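Local atomic coordinates of 2-dehydropantoate 2-reductase, putative (Enterococcus faecalis, PDB entry 2EW2), a protein that probably catalyses the NADPH-dependent reduction of 2-dehydropantoate (ketopantoate) to (R)-pantoate, the second step from 3-methyl-2-oxobutanoate on the way to pantothenate. Residues G19-Q24 with V56-L60; H38-R43 with I62-E67; I68-Q74 with A93-T99. One frame throughout, in Å; residues are numbered along the deposited sequence.

Interaction 1 of 3, residues G19-Q24 with V56-L60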
loop_
_atom_site.group_PDB
_atom_site.type_symbol
_atom_site.label_atom_id
_atom_site.label_comp_id
_atom_site.label_asym_id
_atom_site.label_seq_id
_atom_site.Cartn_x
_atom_site.Cartn_y
_atom_site.Cartn_z
ATOM N N GLY B 19 -36.027 15.481 -15.668
ATOM C CA GLY B 19 -36.961 16.550 -15.331
ATOM C C GLY B 19 -38.019 16.822 -16.393
ATOM O O GLY B 19 -39.218 16.862 -16.096
ATOM N N ILE B 20 -37.568 17.040 -17.624
ATOM C CA ILE B 20 -38.459 17.261 -18.765
ATOM C C ILE B 20 -39.464 16.120 -18.961
ATOM O O ILE B 20 -40.659 16.361 -19.106
ATOM C CB ILE B 20 -37.660 17.461 -20.085
ATOM C CG1 ILE B 20 -36.962 18.821 -20.064
ATOM C CG2 ILE B 20 -38.616 17.397 -21.302
ATOM C CD1 ILE B 20 -35.889 19.016 -21.128
HETATM N N MSE B 21 -38.952 14.892 -18.983
HETATM C CA MSE B 21 -39.748 13.709 -19.257
HETATM C C MSE B 21 -40.766 13.434 -18.148
HETATM O O MSE B 21 -41.909 13.089 -18.430
HETATM C CB MSE B 21 -38.833 12.507 -19.498
HETATM C CG MSE B 21 -37.931 12.665 -20.730
HETATM SE SE MSE B 21 -36.862 11.059 -21.106
HETATM C CE MSE B 21 -38.259 9.880 -21.705
ATOM N N LEU B 22 -40.350 13.603 -16.889
ATOM C CA LEU B 22 -41.273 13.465 -15.758
ATOM C C LEU B 22 -42.318 14.588 -15.726
ATOM O O LEU B 22 -43.445 14.382 -15.273
ATOM C CB LEU B 22 -40.500 13.394 -14.435
ATOM C CG LEU B 22 -39.745 12.082 -14.190
ATOM C CD1 LEU B 22 -38.703 12.259 -13.072
ATOM C CD2 LEU B 22 -40.723 10.927 -13.875
ATOM N N HIS B 23 -41.932 15.765 -16.210
ATOM C CA HIS B 23 -42.840 16.893 -16.347
ATOM C C HIS B 23 -43.885 16.585 -17.425
ATOM O O HIS B 23 -45.077 16.842 -17.239
ATOM C CB HIS B 23 -42.067 18.177 -16.673
ATOM C CG HIS B 23 -42.946 19.352 -16.993
ATOM N ND1 HIS B 23 -43.652 20.042 -16.027
ATOM C CD2 HIS B 23 -43.220 19.966 -18.170
ATOM C CE1 HIS B 23 -44.324 21.027 -16.597
ATOM N NE2 HIS B 23 -44.082 20.999 -17.896
ATOM N N GLN B 24 -43.435 16.006 -18.532
ATOM C CA GLN B 24 -44.336 15.647 -19.622
ATOM C C GLN B 24 -45.298 14.561 -19.181
ATOM O O GLN B 24 -46.435 14.527 -19.630
ATOM C CB GLN B 24 -43.560 15.207 -20.856
ATOM C CG GLN B 24 -42.810 16.342 -21.545
ATOM C CD GLN B 24 -42.041 15.865 -22.761
ATOM O OE1 GLN B 24 -41.480 14.762 -22.768
ATOM N NE2 GLN B 24 -42.003 16.701 -23.805
ATOM N N VAL B 56 -38.433 21.235 -27.235
ATOM C CA VAL B 56 -39.355 21.106 -26.125
ATOM C C VAL B 56 -38.916 22.122 -25.073
ATOM O O VAL B 56 -37.720 22.231 -24.772
ATOM C CB VAL B 56 -39.300 19.673 -25.542
ATOM C CG1 VAL B 56 -40.000 19.588 -24.190
ATOM C CG2 VAL B 56 -39.914 18.682 -26.523
ATOM N N VAL B 57 -39.872 22.885 -24.542
ATOM C CA VAL B 57 -39.591 23.844 -23.465
ATOM C C VAL B 57 -40.411 23.449 -22.238
ATOM O O VAL B 57 -41.587 23.111 -22.355
ATOM C CB VAL B 57 -39.882 25.312 -23.882
ATOM C CG1 VAL B 57 -39.550 26.279 -22.761
ATOM C CG2 VAL B 57 -39.103 25.700 -25.157
ATOM N N ALA B 58 -39.784 23.464 -21.064
ATOM C CA ALA B 58 -40.470 23.102 -19.825
ATOM C C ALA B 58 -40.223 24.203 -18.818
ATOM O O ALA B 58 -39.083 24.465 -18.451
ATOM C CB ALA B 58 -39.969 21.763 -19.300
ATOM N N ASN B 59 -41.287 24.875 -18.399
ATOM C CA ASN B 59 -41.140 25.943 -17.427
ATOM C C ASN B 59 -41.142 25.351 -16.026
ATOM O O ASN B 59 -42.181 25.200 -15.407
ATOM C CB ASN B 59 -42.227 27.002 -17.598
ATOM C CG ASN B 59 -42.250 27.581 -18.996
ATOM O OD1 ASN B 59 -41.612 28.605 -19.268
ATOM N ND2 ASN B 59 -42.966 26.914 -19.906
ATOM N N LEU B 60 -39.960 24.980 -15.553
ATOM C CA LEU B 60 -39.841 24.286 -14.281
ATOM C C LEU B 60 -39.272 25.238 -13.264
ATOM O O LEU B 60 -38.421 26.069 -13.603
ATOM C CB LEU B 60 -38.952 23.035 -14.411
ATOM C CG LEU B 60 -39.488 21.913 -15.320
ATOM C CD1 LEU B 60 -38.501 20.757 -15.488
ATOM C CD2 LEU B 60 -40.841 21.389 -14.837
HETATM O O HOH W 1 -44.090 23.919 -19.253
#
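Val56 meets two residues one turn-and-a-bit apart on helix 13-24. With CG1 anti to the backbone N (chi1 167°), Val56 CG1 sits 3.9 Å from Ile20 CG2. The same methyl also receives the end of Gln24, which comes from the opposite direction on an extended chain and brings Gln24 NE2 to 3.5 Å from Val56 CG1. Two residues along, Ala58 offers just its CB, which lies 3.9 Å from His23 CD2 and a little farther from CG1 of Ile20. This small side chain faces the helix where the two backbones come nearest, Ile20 opposite Ala58. The strand crosses the helix almost at right angles, at 82°. Helix 13-24 follows strand 5-9, and Gly10, Gly12 and Gly15 at their junction fit the GxGxxG pattern, consistent with the first helix of a Rossmann domain; strand 54-58 is an edge of the small second sheet, paired antiparallel with strand 47-51. Asn59 turns its side chain away, but its backbone N donates to a water that also lies 3.2 Å from His23 NE2, a water bridge beside the partly exposed imidazole. Leu60 then reaches back to the helix with both methyls. Leu60 CD2 slides past the imidazole obliquely, 3.3 Å from His23 ND1, while Leu60 CD1 lies 4.0 Å from Gly19 O, against a helix backbone with no side chain in between. Val29 and Leu31 of strand 28-32 also touch Leu60.

Interaction 2 of 3, residues H38-R43 with I62-E67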
loop_
_atom_site.group_PDB
_atom_site.type_symbol
_atom_site.label_atom_id
_atom_site.label_comp_id
_atom_site.label_asym_id
_atom_site.label_seq_id
_atom_site.Cartn_x
_atom_site.Cartn_y
_atom_site.Cartn_z
ATOM N N HIS B 38 -27.201 28.589 -15.356
ATOM C CA HIS B 38 -28.206 27.563 -15.647
ATOM C C HIS B 38 -29.533 27.946 -14.980
ATOM O O HIS B 38 -30.592 27.892 -15.599
ATOM C CB HIS B 38 -27.671 26.223 -15.121
ATOM C CG HIS B 38 -28.390 25.005 -15.622
ATOM N ND1 HIS B 38 -28.623 24.760 -16.961
ATOM C CD2 HIS B 38 -28.873 23.927 -14.954
ATOM C CE1 HIS B 38 -29.250 23.602 -17.089
ATOM N NE2 HIS B 38 -29.404 23.071 -15.888
ATOM N N ILE B 39 -29.462 28.368 -13.721
ATOM C CA ILE B 39 -30.644 28.831 -12.992
ATOM C C ILE B 39 -31.277 30.050 -13.686
ATOM O O ILE B 39 -32.491 30.106 -13.864
ATOM C CB ILE B 39 -30.301 29.165 -11.515
ATOM C CG1 ILE B 39 -29.842 27.904 -10.778
ATOM C CG2 ILE B 39 -31.491 29.830 -10.809
ATOM C CD1 ILE B 39 -29.288 28.181 -9.389
ATOM N N GLU B 40 -30.436 31.002 -14.090
ATOM C CA GLU B 40 -30.884 32.241 -14.745
ATOM C C GLU B 40 -31.559 31.984 -16.088
ATOM O O GLU B 40 -32.609 32.568 -16.367
ATOM C CB GLU B 40 -29.720 33.235 -14.909
ATOM C CG GLU B 40 -29.122 33.703 -13.577
ATOM C CD GLU B 40 -27.773 34.435 -13.710
ATOM O OE1 GLU B 40 -27.397 34.822 -14.847
ATOM O OE2 GLU B 40 -27.092 34.640 -12.664
ATOM N N ALA B 41 -30.958 31.121 -16.913
ATOM C CA ALA B 41 -31.498 30.779 -18.227
ATOM C C ALA B 41 -32.843 30.071 -18.091
ATOM O O ALA B 41 -33.810 30.407 -18.783
ATOM C CB ALA B 41 -30.506 29.897 -19.005
ATOM N N ILE B 42 -32.909 29.102 -17.178
ATOM C CA ILE B 42 -34.151 28.351 -16.961
ATOM C C ILE B 42 -35.291 29.257 -16.438
ATOM O O ILE B 42 -36.422 29.129 -16.880
ATOM C CB ILE B 42 -33.926 27.084 -16.069
ATOM C CG1 ILE B 42 -33.074 26.069 -16.837
ATOM C CG2 ILE B 42 -35.255 26.469 -15.654
ATOM C CD1 ILE B 42 -32.540 24.930 -16.003
ATOM N N ARG B 43 -34.975 30.177 -15.531
ATOM C CA ARG B 43 -35.958 31.139 -15.011
ATOM C C ARG B 43 -36.476 32.121 -16.061
ATOM O O ARG B 43 -37.653 32.491 -16.030
ATOM C CB ARG B 43 -35.395 31.905 -13.808
ATOM C CG ARG B 43 -35.469 31.086 -12.540
ATOM C CD ARG B 43 -34.919 31.811 -11.348
ATOM N NE ARG B 43 -34.955 30.943 -10.181
ATOM C CZ ARG B 43 -34.265 31.161 -9.068
ATOM N NH1 ARG B 43 -33.487 32.233 -8.965
ATOM N NH2 ARG B 43 -34.348 30.301 -8.058
ATOM N N ILE B 62 -36.782 26.260 -10.384
ATOM C CA ILE B 62 -35.383 25.896 -10.150
ATOM C C ILE B 62 -34.816 26.750 -9.029
ATOM O O ILE B 62 -35.092 27.954 -8.937
ATOM C CB ILE B 62 -34.521 25.962 -11.458
ATOM C CG1 ILE B 62 -33.096 25.446 -11.212
ATOM C CG2 ILE B 62 -34.510 27.377 -12.059
ATOM C CD1 ILE B 62 -32.311 25.089 -12.498
ATOM N N PHE B 63 -34.055 26.115 -8.149
ATOM C CA PHE B 63 -33.482 26.800 -7.007
ATOM C C PHE B 63 -32.029 26.392 -6.848
ATOM O O PHE B 63 -31.655 25.303 -7.248
ATOM C CB PHE B 63 -34.262 26.412 -5.737
ATOM C CG PHE B 63 -35.746 26.722 -5.805
ATOM C CD1 PHE B 63 -36.651 25.743 -6.138
ATOM C CD2 PHE B 63 -36.215 28.007 -5.527
ATOM C CE1 PHE B 63 -38.031 26.008 -6.188
ATOM C CE2 PHE B 63 -37.589 28.299 -5.589
ATOM C CZ PHE B 63 -38.499 27.293 -5.923
ATOM N N SER B 64 -31.207 27.269 -6.285
ATOM C CA SER B 64 -29.880 26.864 -5.842
ATOM C C SER B 64 -30.043 26.212 -4.471
ATOM O O SER B 64 -31.032 26.476 -3.777
ATOM C CB SER B 64 -28.921 28.058 -5.776
ATOM O OG SER B 64 -29.227 28.906 -4.680
ATOM N N PRO B 65 -29.100 25.333 -4.079
ATOM C CA PRO B 65 -29.221 24.700 -2.764
ATOM C C PRO B 65 -29.326 25.708 -1.599
ATOM O O PRO B 65 -30.107 25.497 -0.673
ATOM C CB PRO B 65 -27.936 23.866 -2.662
ATOM C CG PRO B 65 -27.556 23.603 -4.079
ATOM C CD PRO B 65 -27.904 24.860 -4.803
ATOM N N GLU B 66 -28.586 26.806 -1.671
ATOM C CA GLU B 66 -28.558 27.765 -0.564
ATOM C C GLU B 66 -29.872 28.533 -0.370
ATOM O O GLU B 66 -30.118 29.061 0.711
ATOM C CB GLU B 66 -27.355 28.725 -0.673
ATOM C CG GLU B 66 -27.254 29.511 -1.980
ATOM C CD GLU B 66 -26.326 28.866 -3.018
ATOM O OE1 GLU B 66 -25.665 29.637 -3.761
ATOM O OE2 GLU B 66 -26.244 27.608 -3.100
ATOM N N GLU B 67 -30.702 28.575 -1.416
ATOM C CA GLU B 67 -32.012 29.238 -1.396
ATOM C C GLU B 67 -33.110 28.425 -0.715
ATOM O O GLU B 67 -34.149 28.968 -0.336
ATOM C CB GLU B 67 -32.484 29.487 -2.823
ATOM C CG GLU B 67 -31.934 30.725 -3.454
ATOM C CD GLU B 67 -32.470 30.930 -4.862
ATOM O OE1 GLU B 67 -32.799 32.098 -5.194
ATOM O OE2 GLU B 67 -32.555 29.942 -5.630
HETATM O O HOH W 2 -37.713 29.228 -10.266
#
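Arg43 reaches along the outside of Ile62 and lays its guanidinium edge against two acceptors. Its chain is extended from CG to NE, which carries the head past the Ile62 side chain to the backbone beyond. Arg43 NH2 donates to Ile62 O at 2.6 Å, approaching in the carbonyl plane, and NE adds a weak bond to the same oxygen. Arg43 NH2 also forms a salt bridge with Glu67, reaching Glu67 OE2 on its syn side at 3.0 Å with an N-H...O angle of 155°; the guanidinium and carboxylate planes are turned 42° apart. Ser64 N donates to Glu67 OE2 from the anti side at 3.1 Å, so two donors grip one carboxylate oxygen and probably steady its rotation. Ile39 CG2 covers one face of the Arg43 guanidinium, 3.5 Å above its centre, and a water joins Arg43 NE to Ile62 N.

Beneath this polar edge the isoleucines interlock. Ile62 has CG1 anti to its backbone N (chi1 -174°), which sends Ile62 CD1 in to meet Ile42 CD1 at 3.5 Å, the two side chains crossing at about a right angle. Ile62 CG2 packs against both Ile42 CG2 and Ile39, while Ile39 CD1 extends to 3.6 Å from Ser64 CB. Ile42 CD1 also lies over one face of the His38 ring, toward its rim; His38 NE2 bonds to Ala11 O.

Strand 62-63 is an edge strand of the main sheet, parallel to strand 28-32 and bonded through Phe63 to Leu31 and Asp33; helix 36-45 packs over both strands, completing a beta-alpha-beta crossover into which the 47-58 hairpin is inserted.

Interaction 3 of 3, residues I68-Q74 with A93-T99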
loop_
_atom_site.group_PDB
_atom_site.type_symbol
_atom_site.label_atom_id
_atom_site.label_comp_id
_atom_site.label_asym_id
_atom_site.label_seq_id
_atom_site.Cartn_x
_atom_site.Cartn_y
_atom_site.Cartn_z
ATOM N N ILE B 68 -32.900 27.120 -0.596
ATOM C CA ILE B 68 -33.942 26.216 -0.120
ATOM C C ILE B 68 -34.242 26.444 1.363
ATOM O O ILE B 68 -33.338 26.502 2.189
ATOM C CB ILE B 68 -33.568 24.726 -0.391
ATOM C CG1 ILE B 68 -33.346 24.480 -1.894
ATOM C CG2 ILE B 68 -34.614 23.763 0.190
ATOM C CD1 ILE B 68 -34.618 24.600 -2.755
ATOM N N ASP B 69 -35.516 26.577 1.696
ATOM C CA ASP B 69 -35.922 26.677 3.086
ATOM C C ASP B 69 -37.282 26.039 3.298
ATOM O O ASP B 69 -37.836 25.414 2.378
ATOM C CB ASP B 69 -35.899 28.140 3.580
ATOM C CG ASP B 69 -36.829 29.057 2.790
ATOM O OD1 ASP B 69 -37.881 28.613 2.275
ATOM O OD2 ASP B 69 -36.497 30.254 2.707
ATOM N N HIS B 70 -37.831 26.200 4.499
ATOM C CA HIS B 70 -39.085 25.545 4.839
ATOM C C HIS B 70 -40.321 26.157 4.177
ATOM O O HIS B 70 -41.438 25.676 4.365
ATOM C CB HIS B 70 -39.223 25.349 6.359
ATOM C CG HIS B 70 -38.529 24.122 6.855
ATOM N ND1 HIS B 70 -37.165 24.064 7.041
ATOM C CD2 HIS B 70 -39.002 22.886 7.146
ATOM C CE1 HIS B 70 -36.831 22.854 7.457
ATOM N NE2 HIS B 70 -37.926 22.116 7.522
ATOM N N GLN B 71 -40.113 27.163 3.334
ATOM C CA GLN B 71 -41.195 27.618 2.462
ATOM C C GLN B 71 -41.221 26.877 1.123
ATOM O O GLN B 71 -42.165 27.019 0.347
ATOM C CB GLN B 71 -41.143 29.133 2.282
ATOM C CG GLN B 71 -41.386 29.851 3.625
ATOM C CD GLN B 71 -41.724 31.304 3.456
ATOM O OE1 GLN B 71 -42.145 31.736 2.384
ATOM N NE2 GLN B 71 -41.548 32.078 4.522
ATOM N N ASN B 72 -40.185 26.076 0.865
ATOM C CA ASN B 72 -40.187 25.199 -0.299
ATOM C C ASN B 72 -41.108 24.004 -0.125
ATOM O O ASN B 72 -41.412 23.610 0.995
ATOM C CB ASN B 72 -38.770 24.746 -0.644
ATOM C CG ASN B 72 -37.987 25.820 -1.348
ATOM O OD1 ASN B 72 -38.143 26.027 -2.556
ATOM N ND2 ASN B 72 -37.155 26.527 -0.605
ATOM N N GLU B 73 -41.547 23.441 -1.247
ATOM C CA GLU B 73 -42.449 22.297 -1.254
ATOM C C GLU B 73 -41.747 21.082 -0.679
ATOM O O GLU B 73 -40.549 20.912 -0.879
ATOM C CB GLU B 73 -42.883 21.966 -2.689
ATOM C CG GLU B 73 -43.758 23.026 -3.348
ATOM C CD GLU B 73 -45.237 22.708 -3.230
ATOM O OE1 GLU B 73 -45.711 21.770 -3.924
ATOM O OE2 GLU B 73 -45.931 23.397 -2.447
ATOM N N GLN B 74 -42.497 20.247 0.038
ATOM C CA GLN B 74 -41.993 18.952 0.504
ATOM C C GLN B 74 -42.335 17.933 -0.565
ATOM O O GLN B 74 -43.442 17.949 -1.111
ATOM C CB GLN B 74 -42.642 18.580 1.840
ATOM C CG GLN B 74 -42.354 19.582 2.959
ATOM C CD GLN B 74 -43.010 19.202 4.282
ATOM O OE1 GLN B 74 -44.188 18.815 4.321
ATOM N NE2 GLN B 74 -42.241 19.300 5.376
ATOM N N ALA B 93 -28.491 20.935 2.311
ATOM C CA ALA B 93 -29.238 22.113 1.867
ATOM C C ALA B 93 -30.707 21.854 1.528
ATOM O O ALA B 93 -31.557 22.736 1.718
ATOM C CB ALA B 93 -28.531 22.757 0.668
ATOM N N ILE B 94 -31.017 20.665 1.001
ATOM C CA ILE B 94 -32.396 20.394 0.574
ATOM C C ILE B 94 -33.250 19.673 1.611
ATOM O O ILE B 94 -34.420 19.429 1.371
ATOM C CB ILE B 94 -32.471 19.722 -0.820
ATOM C CG1 ILE B 94 -31.902 18.302 -0.785
ATOM C CG2 ILE B 94 -31.722 20.570 -1.836
ATOM C CD1 ILE B 94 -32.026 17.592 -2.183
ATOM N N GLN B 95 -32.669 19.384 2.778
ATOM C CA GLN B 95 -33.424 18.901 3.942
ATOM C C GLN B 95 -34.815 19.507 4.162
ATOM O O GLN B 95 -35.737 18.759 4.467
ATOM C CB GLN B 95 -32.623 19.072 5.229
ATOM C CG GLN B 95 -31.659 17.947 5.465
ATOM C CD GLN B 95 -31.034 18.026 6.834
ATOM O OE1 GLN B 95 -31.307 17.187 7.685
ATOM N NE2 GLN B 95 -30.193 19.036 7.052
ATOM N N PRO B 96 -34.975 20.846 4.033
ATOM C CA PRO B 96 -36.345 21.375 4.199
ATOM C C PRO B 96 -37.409 20.734 3.287
ATOM O O PRO B 96 -38.607 20.823 3.580
ATOM C CB PRO B 96 -36.193 22.876 3.883
ATOM C CG PRO B 96 -34.756 23.174 4.172
ATOM C CD PRO B 96 -34.004 21.926 3.785
HETATM N N MSE B 97 -36.982 20.061 2.216
HETATM C CA MSE B 97 -37.933 19.452 1.284
HETATM C C MSE B 97 -38.202 17.993 1.603
HETATM O O MSE B 97 -39.023 17.353 0.947
HETATM C CB MSE B 97 -37.453 19.602 -0.168
HETATM C CG MSE B 97 -37.255 21.046 -0.566
HETATM SE SE MSE B 97 -36.547 21.179 -2.399
HETATM C CE MSE B 97 -38.231 21.016 -3.400
ATOM N N ILE B 98 -37.518 17.490 2.624
ATOM C CA ILE B 98 -37.600 16.090 3.009
ATOM C C ILE B 98 -38.531 15.919 4.214
ATOM O O ILE B 98 -38.433 16.667 5.185
ATOM C CB ILE B 98 -36.183 15.513 3.358
ATOM C CG1 ILE B 98 -35.249 15.621 2.148
ATOM C CG2 ILE B 98 -36.275 14.055 3.845
ATOM C CD1 ILE B 98 -33.751 15.378 2.467
ATOM N N THR B 99 -39.439 14.953 4.129
ATOM C CA THR B 99 -40.186 14.477 5.298
ATOM C C THR B 99 -39.836 13.009 5.521
ATOM O O THR B 99 -39.057 12.416 4.744
ATOM C CB THR B 99 -41.719 14.588 5.112
ATOM O OG1 THR B 99 -42.192 13.548 4.238
ATOM C CG2 THR B 99 -42.120 15.946 4.554
HETATM O O HOH W 3 -31.158 25.129 2.595
HETATM O O HOH W 4 -40.469 22.670 3.394
HETATM O O HOH W 5 -39.563 19.116 5.551
#
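Pro96 presses its CB against one face of the His70 ring, and although polar groups abound nearby, no direct hydrogen bond crosses between the two segments. The CH-pi contact puts Pro96 CB 3.7 Å from the His70 ring centroid and 22° off the ring normal, displaced toward the ND1 and CE1 rim. The same CB also sits close to Asp69 O, so the proline packs on the first two residues of the 69-72 turn. That turn is of type I, and Asp69 OD1 accepts from Gln71 N to make an Asx turn.

Ile68 and selenomethionine Met97 form the buried side. Ile68 CG2, anti to its backbone N, touches Met97 CG at 3.9 Å and Pro96 CG at 4.0 Å, while its CD1 meets Met97 SE; the two side chains cross at about a right angle. Met97 CG already lies 3.3 Å from Glu73 O, and the bend at chi3 (83°) brings CE back against the same oxygen.

At the exposed end the Gln74 amide crosses Thr99, whose CG2 lies 3.4 Å from Gln74 CD and nearly as close to OE1 and NE2. Gln74 CA also makes a CA-H...O contact with Met97 O at 3.4 Å. Water does the remaining work. One molecule accepts from Gln74 NE2 and donates to Pro96 O and Ile98 O; another lies between Asn72 O and Pro96 O, and a third between Ile68 O and Ala93 O.

Residues 68-74 and 93-99 are thus joined by carbon contacts and solvent, with a backbone hydrogen bond between Met97 and Val75 just beyond. The carbonyls of Ile68, Asn72, Ala93, Pro96 and Ile98 meet these waters, while Glu73 O, buried among Met97 carbons, has no hydrogen-bond donor in the model.

All three contacts lie in the Rossmann-like N-terminal half and are partly buried: isoleucines, Leu60, Ala58 and Met97 lie inside, His23 and Gln24, Arg43 and Glu67, His70 and Gln74 toward the outside. Interactions 1 and 2 cross along the chain and touch where Leu60 O meets Ile42 CG2. Interaction 2 passes directly into interaction 3, with Phe63 packed on Ile68. Interaction 1 sets a helix against the small sheet, largely by apolar contact; interaction 2, at the main sheet's edge, alone has direct hydrogen bonds and a salt bridge across it; interaction 3, between a loop and a helix end with its 3-10 continuation, buries the most surface and has three water bridges and a CH-pi contact instead.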